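Local coordinates for protein PrimPol AEP domain (PP-N190) (PDB 6ZP9) that probably synthesises DNA primers and extends DNA strands as the archaeo-eukaryotic primase (AEP) domain of a phage primase-polymerase, in a cyanophage whose DNA carries 2-aminoadenine, at residues Arg34-Trp39 with Ser159-Leu164; Tyr69-Asp74 with Ala80-Val85; Phe114-Gly119 with Arg163-Pro168. All coordinates share one frame; numbering follows the deposited sequence. Where two conformers were deposited one is given.

Contact 1: residues Arg34-Trp39 with Ser159-Leu164; sequences RYRAIW and SRVMRL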
loop_
_atom_site.group_PDB
_atom_site.type_symbol
_atom_site.label_atom_id
_atom_site.label_comp_id
_atom_site.label_asym_id
_atom_site.label_seq_id
_atom_site.Cartn_x
_atom_site.Cartn_y
_atom_site.Cartn_z
ATOM N N ARG A 34 -4.674 -8.977 6.089
ATOM C CA ARG A 34 -3.528 -9.318 6.914
ATOM C C ARG A 34 -2.813 -8.051 7.371
ATOM O O ARG A 34 -2.492 -7.178 6.557
ATOM C CB ARG A 34 -2.566 -10.227 6.146
ATOM C CG ARG A 34 -3.186 -11.543 5.719
ATOM C CD ARG A 34 -3.617 -12.351 6.932
ATOM N NE ARG A 34 -2.471 -12.742 7.749
ATOM C CZ ARG A 34 -2.572 -13.447 8.866
ATOM N NH1 ARG A 34 -3.764 -13.833 9.294
ATOM N NH2 ARG A 34 -1.485 -13.769 9.551
ATOM N N TYR A 35 -2.572 -7.964 8.674
ATOM C CA TYR A 35 -1.872 -6.859 9.306
ATOM C C TYR A 35 -0.432 -7.264 9.594
ATOM O O TYR A 35 -0.164 -8.405 9.987
ATOM C CB TYR A 35 -2.584 -6.483 10.604
ATOM C CG TYR A 35 -1.999 -5.350 11.407
ATOM C CD1 TYR A 35 -1.921 -4.061 10.883
ATOM C CD2 TYR A 35 -1.574 -5.552 12.724
ATOM C CE1 TYR A 35 -1.405 -3.008 11.633
ATOM C CE2 TYR A 35 -1.055 -4.504 13.483
ATOM C CZ TYR A 35 -0.978 -3.235 12.934
ATOM O OH TYR A 35 -0.476 -2.180 13.674
ATOM N N ARG A 36 0.497 -6.336 9.381
ATOM C CA ARG A 36 1.888 -6.539 9.774
ATOM C C ARG A 36 2.321 -5.334 10.588
ATOM O O ARG A 36 2.226 -4.197 10.118
ATOM C CB ARG A 36 2.815 -6.737 8.564
ATOM C CG ARG A 36 4.192 -7.289 8.958
ATOM C CD ARG A 36 5.016 -7.797 7.775
ATOM N NE ARG A 36 6.454 -7.640 8.004
ATOM C CZ ARG A 36 7.300 -8.626 8.300
ATOM N NH1 ARG A 36 8.583 -8.350 8.503
ATOM N NH2 ARG A 36 6.874 -9.880 8.386
ATOM N N ALA A 37 2.757 -5.571 11.816
ATOM C CA ALA A 37 3.308 -4.521 12.662
ATOM C C ALA A 37 4.826 -4.673 12.650
ATOM O O ALA A 37 5.347 -5.747 12.972
ATOM C CB ALA A 37 2.746 -4.616 14.082
ATOM N N ILE A 38 5.531 -3.617 12.252
ATOM C CA ILE A 38 6.982 -3.654 12.106
ATOM C C ILE A 38 7.596 -2.639 13.059
ATOM O O ILE A 38 7.154 -1.484 13.108
ATOM C CB ILE A 38 7.424 -3.369 10.659
ATOM C CG1 ILE A 38 6.681 -4.297 9.690
ATOM C CG2 ILE A 38 8.935 -3.535 10.528
ATOM C CD1 ILE A 38 7.096 -4.116 8.257
ATOM N N TRP A 39 8.613 -3.070 13.809
ATOM C CA TRP A 39 9.259 -2.184 14.768
ATOM C C TRP A 39 10.104 -1.135 14.040
ATOM O O TRP A 39 10.830 -1.461 13.095
ATOM C CB TRP A 39 10.128 -3.002 15.722
ATOM C CG TRP A 39 10.603 -2.222 16.893
ATOM C CD1 TRP A 39 11.890 -1.828 17.155
ATOM C CD2 TRP A 39 9.801 -1.725 17.968
ATOM N NE1 TRP A 39 11.932 -1.110 18.334
ATOM C CE2 TRP A 39 10.663 -1.038 18.851
ATOM C CE3 TRP A 39 8.439 -1.793 18.269
ATOM C CZ2 TRP A 39 10.202 -0.420 20.013
ATOM C CZ3 TRP A 39 7.984 -1.181 19.430
ATOM C CH2 TRP A 39 8.867 -0.506 20.290
ATOM N N SER A 159 2.957 -10.522 -2.021
ATOM C CA SER A 159 2.611 -10.331 -0.617
ATOM C C SER A 159 3.206 -9.053 -0.029
ATOM O O SER A 159 3.279 -8.922 1.201
ATOM C CB SER A 159 3.036 -11.544 0.212
ATOM O OG SER A 159 4.443 -11.694 0.227
ATOM N N ARG A 160 3.607 -8.102 -0.871
ATOM C CA ARG A 160 4.178 -6.850 -0.386
ATOM C C ARG A 160 3.209 -6.144 0.559
ATOM O O ARG A 160 2.013 -6.031 0.264
ATOM C CB ARG A 160 4.512 -5.937 -1.566
ATOM C CG ARG A 160 4.982 -4.530 -1.186
ATOM C CD ARG A 160 6.170 -4.564 -0.250
ATOM N NE ARG A 160 7.160 -5.571 -0.640
ATOM C CZ ARG A 160 8.420 -5.577 -0.215
ATOM N NH1 ARG A 160 9.256 -6.525 -0.612
ATOM N NH2 ARG A 160 8.843 -4.620 0.602
ATOM N N VAL A 161 3.731 -5.677 1.726
ATOM C CA VAL A 161 2.934 -4.890 2.663
ATOM C C VAL A 161 3.140 -3.413 2.370
ATOM O O VAL A 161 4.201 -2.998 1.894
ATOM C CB VAL A 161 3.272 -5.214 4.139
ATOM C CG1 VAL A 161 3.053 -6.680 4.440
ATOM C CG2 VAL A 161 4.702 -4.793 4.487
ATOM N N MET A 162 2.137 -2.599 2.672
ATOM C CA MET A 162 2.196 -1.156 2.491
ATOM C C MET A 162 1.646 -0.469 3.730
ATOM O O MET A 162 0.747 -0.990 4.397
ATOM C CB MET A 162 1.411 -0.779 1.223
ATOM C CG MET A 162 1.978 -1.253 -0.108
ATOM S SD MET A 162 3.501 -0.446 -0.567
ATOM C CE MET A 162 2.696 0.993 -1.188
ATOM N N ARG A 163 2.182 0.717 4.019
ATOM C CA ARG A 163 1.750 1.501 5.174
ATOM C C ARG A 163 0.237 1.645 5.198
ATOM O O ARG A 163 -0.390 1.947 4.177
ATOM C CB ARG A 163 2.345 2.868 5.110
ATOM C CG ARG A 163 3.777 2.945 5.575
ATOM C CD ARG A 163 3.990 2.685 7.055
ATOM N NE ARG A 163 5.395 2.754 7.339
ATOM C CZ ARG A 163 5.973 3.766 7.927
ATOM N NH1 ARG A 163 7.255 3.766 8.081
ATOM N NH2 ARG A 163 5.278 4.729 8.373
ATOM N N LEU A 164 -0.364 1.422 6.368
ATOM C CA LEU A 164 -1.808 1.467 6.555
ATOM C C LEU A 164 -2.257 2.885 6.926
ATOM O O LEU A 164 -1.688 3.508 7.832
ATOM C CB LEU A 164 -2.196 0.455 7.636
ATOM C CG LEU A 164 -3.654 0.395 8.072
ATOM C CD1 LEU A 164 -4.559 -0.024 6.906
ATOM C CD2 LEU A 164 -3.820 -0.534 9.286
#
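The phenol of Tyr35 is the flat group that reaches Leu164: its CE1 lies 4.2 Å from the CD2 methyl, which approaches the ring at a slant, while the backbone N of Ala37 sits over one ring face, displaced toward the rim. The other flat group, the guanidinium of Arg36, has the CD1 methyl of Ile38 in its plane at the edge, a neighbour from its own strand. It is the aliphatic part of Arg36 that meets 159-164, at Val161. Val161 turns its CG1 methyl into the arginine stem, 4.0 Å from Arg36 CD and 4.1 Å from Arg36 CB, and the two side chains run at roughly right angles. With CG anti to the backbone N (chi1 -166°), and the chain extended from CG to NE, Arg36 lays its methylenes past this methyl and carries the charged end beyond it. Tyr35 and Leu164 likewise cross at about a right angle. Their contact is made by ring carbon and methyl; the phenol OH is hydrogen-bonded to Ser68 OG.

No hydrogen bond joins the two segments, because strand 67-71 runs between them and pairs with both. Side chains therefore meet across it on its two faces: Arg36 and Val161 on the face that also carries Tyr69, Tyr35 and Leu164 on the one with Ile70. Strands 34-38 and 161-163 both run antiparallel to 67-71, with a marked twist between them. Within the chain, 49-52 and 161-163 are the two edge strands of this four-stranded sheet, and Met162 packs on His124 and Tyr126 of strand 123-129.

Contact 2: residues Tyr69-Asp74 with Ala80-Val85; sequences YIVVGD and AEITSV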
loop_
_atom_site.group_PDB
_atom_site.type_symbol
_atom_site.label_atom_id
_atom_site.label_comp_id
_atom_site.label_asym_id
_atom_site.label_seq_id
_atom_site.Cartn_x
_atom_site.Cartn_y
_atom_site.Cartn_z
ATOM N N TYR A 69 1.158 -1.771 8.778
ATOM C CA TYR A 69 1.154 -2.148 7.371
ATOM C C TYR A 69 0.064 -3.184 7.131
ATOM O O TYR A 69 -0.310 -3.942 8.035
ATOM C CB TYR A 69 2.490 -2.767 6.934
ATOM C CG TYR A 69 3.700 -1.898 7.164
ATOM C CD1 TYR A 69 4.293 -1.821 8.422
ATOM C CD2 TYR A 69 4.257 -1.149 6.127
ATOM C CE1 TYR A 69 5.410 -1.021 8.649
ATOM C CE2 TYR A 69 5.372 -0.345 6.340
ATOM C CZ TYR A 69 5.949 -0.287 7.607
ATOM O OH TYR A 69 7.062 0.497 7.848
ATOM N N ILE A 70 -0.407 -3.259 5.885
ATOM C CA ILE A 70 -1.265 -4.361 5.468
ATOM C C ILE A 70 -0.689 -5.019 4.225
ATOM O O ILE A 70 -0.070 -4.366 3.383
ATOM C CB ILE A 70 -2.718 -3.918 5.191
ATOM C CG1 ILE A 70 -2.747 -2.674 4.283
ATOM C CG2 ILE A 70 -3.464 -3.708 6.515
ATOM C CD1 ILE A 70 -4.159 -2.342 3.773
ATOM N N VAL A 71 -0.908 -6.323 4.109
ATOM C CA VAL A 71 -0.658 -7.005 2.849
ATOM C C VAL A 71 -1.722 -6.560 1.853
ATOM O O VAL A 71 -2.925 -6.723 2.098
ATOM C CB VAL A 71 -0.675 -8.527 3.041
ATOM C CG1 VAL A 71 -0.341 -9.227 1.721
ATOM C CG2 VAL A 71 0.285 -8.929 4.137
ATOM N N VAL A 72 -1.290 -5.975 0.734
ATOM C CA VAL A 72 -2.254 -5.485 -0.250
ATOM C C VAL A 72 -2.930 -6.655 -0.962
ATOM O O VAL A 72 -4.162 -6.705 -1.077
ATOM C CB VAL A 72 -1.574 -4.516 -1.239
ATOM C CG1 VAL A 72 -2.553 -4.072 -2.326
ATOM C CG2 VAL A 72 -1.007 -3.292 -0.503
ATOM N N GLY A 73 -2.144 -7.630 -1.417
ATOM C CA GLY A 73 -2.716 -8.796 -2.056
ATOM C C GLY A 73 -3.539 -9.644 -1.094
ATOM O O GLY A 73 -3.497 -9.495 0.129
ATOM N N ASP A 74 -4.303 -10.569 -1.669
ATOM C CA ASP A 74 -5.270 -11.347 -0.915
ATOM C C ASP A 74 -4.859 -12.810 -0.834
ATOM O O ASP A 74 -4.452 -13.402 -1.838
ATOM C CB ASP A 74 -6.650 -11.199 -1.540
ATOM C CG ASP A 74 -7.254 -9.849 -1.229
ATOM O OD1 ASP A 74 -7.309 -9.519 -0.021
ATOM O OD2 ASP A 74 -7.640 -9.113 -2.167
ATOM N N ALA A 80 3.431 -17.210 -1.973
ATOM C CA ALA A 80 2.703 -18.405 -2.394
ATOM C C ALA A 80 1.254 -18.419 -1.922
ATOM O O ALA A 80 0.421 -19.097 -2.537
ATOM C CB ALA A 80 3.410 -19.657 -1.881
ATOM N N GLU A 81 0.928 -17.701 -0.845
ATOM C CA GLU A 81 -0.445 -17.671 -0.361
ATOM C C GLU A 81 -1.311 -16.644 -1.076
ATOM O O GLU A 81 -2.526 -16.635 -0.850
ATOM C CB GLU A 81 -0.474 -17.375 1.137
ATOM C CG GLU A 81 0.131 -18.446 2.012
ATOM C CD GLU A 81 0.262 -17.980 3.447
ATOM O OE1 GLU A 81 1.223 -17.250 3.749
ATOM O OE2 GLU A 81 -0.624 -18.303 4.263
ATOM N N ILE A 82 -0.735 -15.772 -1.900
ATOM C CA ILE A 82 -1.513 -14.725 -2.560
ATOM C C ILE A 82 -2.148 -15.302 -3.814
ATOM O O ILE A 82 -1.454 -15.873 -4.664
ATOM C CB ILE A 82 -0.633 -13.510 -2.897
ATOM C CG1 ILE A 82 -0.033 -12.907 -1.626
ATOM C CG2 ILE A 82 -1.452 -12.447 -3.622
ATOM C CD1 ILE A 82 -1.071 -12.423 -0.614
ATOM N N THR A 83 -3.473 -15.164 -3.932
ATOM C CA THR A 83 -4.181 -15.678 -5.097
ATOM C C THR A 83 -4.654 -14.588 -6.044
ATOM O O THR A 83 -4.984 -14.893 -7.194
ATOM C CB THR A 83 -5.392 -16.535 -4.677
ATOM O OG1 THR A 83 -6.227 -15.806 -3.767
ATOM C CG2 THR A 83 -4.936 -17.833 -3.998
ATOM N N SER A 84 -4.687 -13.337 -5.597
ATOM C CA SER A 84 -5.060 -12.220 -6.453
ATOM C C SER A 84 -4.687 -10.936 -5.743
ATOM O O SER A 84 -4.506 -10.916 -4.525
ATOM C CB SER A 84 -6.549 -12.229 -6.786
ATOM O OG SER A 84 -7.303 -12.206 -5.596
ATOM N N VAL A 85 -4.540 -9.871 -6.530
ATOM C CA VAL A 85 -4.221 -8.536 -6.037
ATOM C C VAL A 85 -5.153 -7.555 -6.743
ATOM O O VAL A 85 -5.403 -7.687 -7.947
ATOM C CB VAL A 85 -2.734 -8.167 -6.267
ATOM C CG1 VAL A 85 -2.354 -6.935 -5.459
ATOM C CG2 VAL A 85 -1.807 -9.323 -5.893
HETATM O O HOH W 1 -7.944 -9.820 -4.585
#
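Asp74 meets the 80-85 segment through its backbone, forming a single antiparallel, hydrogen-bonded bridge with Ser84. Its N donates to Ser84 O at 2.9 Å, and its O receives Thr83 N at 2.9 Å, both bonds nearly straight. The same Asp74 O also draws the CA-H of Ile82, whose CA is 3.3 Å away.

Around this bridge the torsions decide what each side chain touches. Asp74 turns CG to the side of its backbone N, anti to the carbonyl carbon (chi1 -75°). From there the two carboxylate oxygens divide the work: OD1 forms a salt bridge with Lys28, and OD2 accepts a hydrogen bond from a water that in turn accepts from Ser84 OG, 2.7 Å away. That water links the two bridge residues a second time. Lys28 also bonds Val72 O, so the lysine ties the carboxylate to the backbone just before it. Ile82 likewise holds CG1 beside its backbone N, and with chi1 and chi2 both -60° its CD1 comes to 3.7 Å from Gly73 C and 4.0 Å from Val71 CG1. Val85 CG1, anti to the backbone N, lies 3.9 Å from Gly73 CA and 4.2 Å from Val72 CG1. Having no side chain, Gly73 lets the methyls of Ile82 and Val85 close directly on its backbone.

This is a loop pinched shut by one beta bridge, at the point where the chain leaves strand 67-71 of one sheet and enters strand 85-90 of the other. Such a crossing between two sheet-bearing units is consistent with the two-part architecture of AEP domains.

Contact 3: residues Phe114-Gly119 with Arg163-Pro168; sequences FQLRTG and RLAGCP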
loop_
_atom_site.group_PDB
_atom_site.type_symbol
_atom_site.label_atom_id
_atom_site.label_comp_id
_atom_site.label_asym_id
_atom_site.label_seq_id
_atom_site.Cartn_x
_atom_site.Cartn_y
_atom_site.Cartn_z
ATOM N N PHE A 114 -6.050 6.492 -5.932
ATOM C CA PHE A 114 -5.878 7.296 -4.727
ATOM C C PHE A 114 -4.403 7.323 -4.367
ATOM O O PHE A 114 -3.594 6.567 -4.906
ATOM C CB PHE A 114 -6.714 6.780 -3.551
ATOM C CG PHE A 114 -6.258 5.455 -2.987
ATOM C CD1 PHE A 114 -6.680 4.269 -3.552
ATOM C CD2 PHE A 114 -5.470 5.402 -1.852
ATOM C CE1 PHE A 114 -6.307 3.052 -3.022
ATOM C CE2 PHE A 114 -5.086 4.179 -1.305
ATOM C CZ PHE A 114 -5.511 2.997 -1.899
ATOM N N GLN A 115 -4.062 8.228 -3.462
ATOM C CA GLN A 115 -2.701 8.388 -2.985
ATOM C C GLN A 115 -2.715 8.358 -1.466
ATOM O O GLN A 115 -3.764 8.480 -0.830
ATOM C CB GLN A 115 -2.072 9.691 -3.517
ATOM C CG GLN A 115 -2.022 9.718 -5.042
ATOM C CD GLN A 115 -1.438 10.989 -5.598
ATOM O OE1 GLN A 115 -2.058 12.057 -5.512
ATOM N NE2 GLN A 115 -0.251 10.889 -6.201
ATOM N N LEU A 116 -1.536 8.165 -0.886
ATOM C CA LEU A 116 -1.427 8.030 0.557
ATOM C C LEU A 116 -0.208 8.793 1.049
ATOM O O LEU A 116 0.900 8.606 0.531
ATOM C CB LEU A 116 -1.337 6.559 0.969
ATOM C CG LEU A 116 -1.445 6.338 2.480
ATOM C CD1 LEU A 116 -2.378 5.181 2.780
ATOM C CD2 LEU A 116 -0.067 6.074 3.055
ATOM N N ARG A 117 -0.434 9.645 2.030
ATOM C CA ARG A 117 0.652 10.339 2.708
ATOM C C ARG A 117 1.052 9.499 3.913
ATOM O O ARG A 117 0.220 9.231 4.777
ATOM C CB ARG A 117 0.180 11.758 3.135
ATOM C CG ARG A 117 1.266 12.787 3.403
ATOM C CD ARG A 117 1.016 14.080 2.615
ATOM N NE ARG A 117 -0.397 14.447 2.602
ATOM C CZ ARG A 117 -1.005 15.125 1.626
ATOM N NH1 ARG A 117 -2.305 15.393 1.718
ATOM N NH2 ARG A 117 -0.322 15.546 0.565
ATOM N N THR A 118 2.287 9.071 3.991
ATOM C CA THR A 118 2.692 8.135 5.036
ATOM C C THR A 118 3.138 8.811 6.318
ATOM O O THR A 118 3.106 8.173 7.375
ATOM C CB THR A 118 3.850 7.254 4.566
ATOM O OG1 THR A 118 5.003 8.079 4.352
ATOM C CG2 THR A 118 3.488 6.517 3.283
ATOM N N GLY A 119 3.582 10.063 6.246
ATOM C CA GLY A 119 4.339 10.654 7.324
ATOM C C GLY A 119 5.842 10.557 7.151
ATOM O O GLY A 119 6.581 11.277 7.838
ATOM N N ARG A 163 2.182 0.717 4.019
ATOM C CA ARG A 163 1.750 1.501 5.174
ATOM C C ARG A 163 0.237 1.645 5.198
ATOM O O ARG A 163 -0.390 1.947 4.177
ATOM C CB ARG A 163 2.345 2.868 5.110
ATOM C CG ARG A 163 3.777 2.945 5.575
ATOM C CD ARG A 163 3.990 2.685 7.055
ATOM N NE ARG A 163 5.395 2.754 7.339
ATOM C CZ ARG A 163 5.973 3.766 7.927
ATOM N NH1 ARG A 163 7.255 3.766 8.081
ATOM N NH2 ARG A 163 5.278 4.729 8.373
ATOM N N LEU A 164 -0.364 1.422 6.368
ATOM C CA LEU A 164 -1.808 1.467 6.555
ATOM C C LEU A 164 -2.257 2.885 6.926
ATOM O O LEU A 164 -1.688 3.508 7.832
ATOM C CB LEU A 164 -2.196 0.455 7.636
ATOM C CG LEU A 164 -3.654 0.395 8.072
ATOM C CD1 LEU A 164 -4.559 -0.024 6.906
ATOM C CD2 LEU A 164 -3.820 -0.534 9.286
ATOM N N ALA A 165 -3.270 3.396 6.218
ATOM C CA ALA A 165 -3.826 4.715 6.518
ATOM C C ALA A 165 -4.425 4.732 7.916
ATOM O O ALA A 165 -4.922 3.721 8.409
ATOM C CB ALA A 165 -4.906 5.098 5.502
ATOM N N GLY A 166 -4.366 5.896 8.560
ATOM C CA GLY A 166 -4.977 6.065 9.860
ATOM C C GLY A 166 -4.137 5.642 11.039
ATOM O O GLY A 166 -4.621 5.729 12.180
ATOM N N CYS A 167 -2.904 5.176 10.817
ATOM C CA CYS A 167 -2.001 4.831 11.910
ATOM C C CYS A 167 -0.778 5.731 11.871
ATOM O O CYS A 167 -0.375 6.191 10.797
ATOM C CB CYS A 167 -1.540 3.368 11.842
ATOM S SG CYS A 167 -2.902 2.195 11.755
ATOM N N PRO A 168 -0.158 5.982 13.020
ATOM C CA PRO A 168 0.977 6.910 13.051
ATOM C C PRO A 168 2.261 6.326 12.478
ATOM O O PRO A 168 2.564 5.132 12.626
ATOM C CB PRO A 168 1.133 7.227 14.543
ATOM C CG PRO A 168 0.519 6.076 15.249
ATOM C CD PRO A 168 -0.599 5.589 14.374
HETATM O O HOH W 2 2.914 5.540 7.642
#
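Strand 114-117 and the chain after Arg163 pass at a steep angle without a backbone bond, CA atoms coming to 7.2 Å for Leu116 with Ala165 and 6.7 Å for Thr118 with Arg163, while Leu164 to Cys167 forms a type II turn in which Gly166 takes the position of positive phi (85°). Leu116 makes the apolar part of the contact. Its CD1 reaches 3.7 Å from the methyl CB of Ala165 and rests 4.0 Å from Arg163 O. CG stands anti to the backbone N, but chi2, at 135°, lies off the staggered values, which suggests some strain; it sets CD1 against Ala165. Ile178 of the adjoining strand 177-179 touches both Leu116 and Ala165, and helix 16-25 covers them through His22 and Gln18.

The strand belongs to the antiparallel sheet that also holds 123-129, probably the catalytic, RRM-like half of the AEP fold. His124, which touches Leu116, Thr118 and Arg163, ends a Ser-x-His sequence begun by Ser122, consistent with the nucleotide-binding sxH motif of the family.

At the strand's end a water joins the segments: it donates to Thr118 O at 2.7 Å and accepts from Arg163 NH2 at 2.6 Å. Arg163 gets there by a bend at chi2 (-67°), which folds its guanidinium round toward Thr118. The same NH2 also bonds His169 ND1, so this nitrogen has two partners. Thr118 CG2 lies 4.2 Å from Arg163 CB, while Thr118 OG1 is bonded to Gly120 N and Ser122 O, linking Thr118 to the residues that follow it.

From the N terminus the chain first lays down strand 34-38; contact 1 closes a loop of about 120 residues when 159-164 comes to lie against it by side chains. Nested inside is contact 2, a short loop after strand 67-71, the strand between the two partners of contact 1; here Arg36 N and Tyr69 O join the contacts at 2.9 Å. Strand 114-117 then opens contact 3, which ends on the same stretch as contact 1, sharing Arg163 and Leu164. Arg163 NE makes a weak hydrogen bond to Tyr69 OH, and Ile70 packs on Leu164. Contact 1 lies within the first sheet, contact 2 closes the connection between the sheets, and contact 3 packs the second sheet on the chain after 161-163.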